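Local atomic coordinates of amine Dehydrogenase (Pseudomonas putida, PDB entry 1JMX), a protein that forms the seven-bladed beta-propeller subunit of a heme-containing amine dehydrogenase, an enzyme that probably deaminates amines oxidatively and passes the electrons on. Residues 45-55 with 341-349. Residues are numbered along the deposited sequence; the frame is centred on the assembly and turned at random.
Sequences PGTAMMAPDNR and TTTPQVFIR
M50 is bent at chi2 (-54°) and chi3 (-70°), while F347 has CG between its backbone N and carbonyl carbon (chi1 67°), and these turns bring the thioether across one face of the ring. M50 CE sits over the middle of that face, 3.9 Å from the ring centroid of F347, with SD following in a Met-aromatic contact; nearer the backbone, M50 CG touches F347 CD2 at 3.6 Å. With an alanine in place of F347, the M50 methyl is likely to lose the ring face it rests on, opening a gap between the strands. Those strands, 47-50 and 345-348, are the inner strands of adjacent propeller blades, running nearly parallel with axes 7.6 Å apart. Strand 345-348, at the C terminus, pairs with N-terminal strand 12-18, the "velcro" closure of the propeller. Toward residue 341 the blades are bridged by water: water 2 accepts from T47 OG1 (2.8 Å) and donates to T341 O (2.6 Å), and water 3 joins A48 N to T343 O. Beyond the ring, the R349 guanidinium lies with one face against R55 CB. R55 NH1 and R349 NH2 are 3.6 Å apart, but both form salt bridges with D73 and donate to water 4, and R55 NE is salt-bridged to D71. R349 NH1 also reaches its own terminal OXT at 2.8 Å. N54 O, with R349 CD at 3.2 Å, is buried without a hydrogen-bonding partner.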
# COMPACT_ATOMS: atom_id res chain seq x y z
N PRO B 45 7.15 20.26 2.02
CA PRO B 45 8.27 19.31 2.15
C PRO B 45 9.48 19.89 2.88
O PRO B 45 10.36 19.15 3.31
CB PRO B 45 8.61 19.02 0.69
CG PRO B 45 8.36 20.33 0.03
CD PRO B 45 7.05 20.77 0.64
N GLY B 46 9.50 21.21 3.02
CA GLY B 46 10.61 21.86 3.68
C GLY B 46 11.78 22.05 2.74
O GLY B 46 12.88 22.37 3.18
N THR B 47 11.55 21.87 1.45
CA THR B 47 12.60 22.02 0.45
C THR B 47 13.07 23.47 0.34
O THR B 47 12.26 24.36 0.05
CB THR B 47 12.11 21.54 -0.92
OG1 THR B 47 11.72 20.16 -0.83
CG2 THR B 47 13.20 21.68 -1.98
N ALA B 48 14.36 23.69 0.55
CA ALA B 48 14.92 25.04 0.50
C ALA B 48 16.02 25.26 -0.53
O ALA B 48 16.70 24.33 -0.96
CB ALA B 48 15.44 25.45 1.88
N MET B 49 16.14 26.52 -0.95
CA MET B 49 17.15 26.98 -1.89
C MET B 49 17.57 28.39 -1.50
O MET B 49 16.73 29.21 -1.14
CB MET B 49 16.63 27.00 -3.33
CG MET B 49 16.53 25.63 -3.98
SD MET B 49 16.36 25.75 -5.77
CE MET B 49 14.62 25.79 -5.95
N MET B 50 18.87 28.64 -1.53
CA MET B 50 19.43 29.94 -1.18
C MET B 50 19.28 30.95 -2.31
O MET B 50 19.47 30.62 -3.48
CB MET B 50 20.91 29.80 -0.83
CG MET B 50 21.16 29.11 0.49
SD MET B 50 20.27 29.95 1.80
CE MET B 50 21.18 31.48 1.91
N ALA B 51 18.91 32.18 -1.96
CA ALA B 51 18.75 33.25 -2.94
C ALA B 51 20.15 33.76 -3.28
O ALA B 51 21.09 33.55 -2.52
CB ALA B 51 17.90 34.37 -2.38
N PRO B 52 20.30 34.45 -4.43
CA PRO B 52 21.59 34.99 -4.86
C PRO B 52 22.28 35.92 -3.83
O PRO B 52 23.45 36.26 -3.99
CB PRO B 52 21.23 35.75 -6.14
CG PRO B 52 20.07 34.98 -6.67
CD PRO B 52 19.26 34.75 -5.43
N ASP B 53 21.55 36.34 -2.80
CA ASP B 53 22.11 37.21 -1.78
C ASP B 53 22.89 36.46 -0.70
O ASP B 53 23.47 37.09 0.19
CB ASP B 53 21.00 38.08 -1.15
CG ASP B 53 19.94 37.27 -0.41
OD1 ASP B 53 18.99 37.89 0.12
OD2 ASP B 53 20.03 36.02 -0.35
N ASN B 54 22.90 35.13 -0.79
CA ASN B 54 23.60 34.27 0.17
C ASN B 54 23.14 34.57 1.58
O ASN B 54 23.86 34.32 2.54
CB ASN B 54 25.11 34.49 0.11
CG ASN B 54 25.68 34.23 -1.24
OD1 ASN B 54 25.34 33.25 -1.89
ND2 ASN B 54 26.56 35.11 -1.68
N ARG B 55 21.90 35.04 1.69
CA ARG B 55 21.35 35.44 2.97
C ARG B 55 19.89 35.02 3.16
O ARG B 55 19.46 34.79 4.28
CB ARG B 55 21.49 36.96 3.09
CG ARG B 55 20.91 37.55 4.33
CD ARG B 55 21.04 39.05 4.34
NE ARG B 55 20.40 39.58 5.55
CZ ARG B 55 20.95 40.44 6.40
NH1 ARG B 55 22.17 40.92 6.18
NH2 ARG B 55 20.29 40.77 7.51
N THR B 341 12.21 14.53 3.17
CA THR B 341 12.70 14.80 1.81
C THR B 341 13.48 16.10 1.61
O THR B 341 13.66 16.53 0.48
CB THR B 341 11.55 14.76 0.77
OG1 THR B 341 10.63 15.82 1.03
CG2 THR B 341 10.84 13.42 0.80
N THR B 342 13.95 16.70 2.70
CA THR B 342 14.72 17.94 2.64
C THR B 342 16.02 17.79 1.84
O THR B 342 16.59 16.71 1.77
CB THR B 342 15.09 18.42 4.06
OG1 THR B 342 15.55 19.77 4.01
CG2 THR B 342 16.21 17.57 4.65
N THR B 343 16.47 18.89 1.22
CA THR B 343 17.72 18.87 0.46
C THR B 343 18.76 19.84 1.04
O THR B 343 18.54 21.05 1.11
CB THR B 343 17.50 19.07 -1.09
OG1 THR B 343 18.71 19.51 -1.71
CG2 THR B 343 16.42 20.03 -1.39
N PRO B 344 19.87 19.29 1.58
CA PRO B 344 20.98 20.05 2.17
C PRO B 344 21.58 20.99 1.13
O PRO B 344 22.03 20.55 0.08
CB PRO B 344 21.96 18.95 2.57
CG PRO B 344 21.05 17.81 2.90
CD PRO B 344 20.09 17.84 1.75
N GLN B 345 21.62 22.27 1.46
CA GLN B 345 22.12 23.31 0.56
C GLN B 345 23.37 24.01 1.11
O GLN B 345 23.34 24.60 2.19
CB GLN B 345 20.99 24.32 0.34
CG GLN B 345 20.59 24.58 -1.09
CD GLN B 345 20.24 23.34 -1.87
OE1 GLN B 345 19.07 23.03 -2.09
NE2 GLN B 345 21.26 22.67 -2.39
N VAL B 346 24.47 23.96 0.35
CA VAL B 346 25.75 24.56 0.74
C VAL B 346 26.02 25.90 0.03
O VAL B 346 25.82 26.03 -1.18
CB VAL B 346 26.92 23.56 0.49
CG1 VAL B 346 28.24 24.12 0.98
CG2 VAL B 346 26.65 22.24 1.18
N PHE B 347 26.50 26.89 0.80
CA PHE B 347 26.80 28.22 0.26
C PHE B 347 27.85 28.96 1.08
O PHE B 347 28.08 28.62 2.24
CB PHE B 347 25.52 29.08 0.22
CG PHE B 347 24.97 29.43 1.58
CD1 PHE B 347 25.28 30.65 2.18
CD2 PHE B 347 24.18 28.53 2.28
CE1 PHE B 347 24.81 30.96 3.45
CE2 PHE B 347 23.70 28.83 3.56
CZ PHE B 347 24.02 30.05 4.14
N ILE B 348 28.48 29.96 0.47
CA ILE B 348 29.48 30.80 1.14
C ILE B 348 28.75 32.12 1.45
O ILE B 348 28.24 32.79 0.54
CB ILE B 348 30.70 31.13 0.23
CG1 ILE B 348 31.32 29.86 -0.35
CG2 ILE B 348 31.73 31.93 1.01
CD1 ILE B 348 32.05 29.02 0.64
N ARG B 349 28.68 32.46 2.74
CA ARG B 349 28.01 33.67 3.21
C ARG B 349 28.63 34.97 2.67
O ARG B 349 29.86 35.01 2.44
CB ARG B 349 28.00 33.69 4.73
CG ARG B 349 27.35 34.91 5.34
CD ARG B 349 25.90 35.00 4.92
NE ARG B 349 25.28 36.20 5.45
CZ ARG B 349 25.25 37.37 4.82
NH1 ARG B 349 25.82 37.50 3.62
NH2 ARG B 349 24.67 38.42 5.39
OXT ARG B 349 27.85 35.93 2.48
O HOH W 1 9.78 16.51 3.41
O HOH W 2 13.62 18.21 -1.44
O HOH W 3 15.97 21.74 2.00
O HOH W 4 24.44 41.52 4.39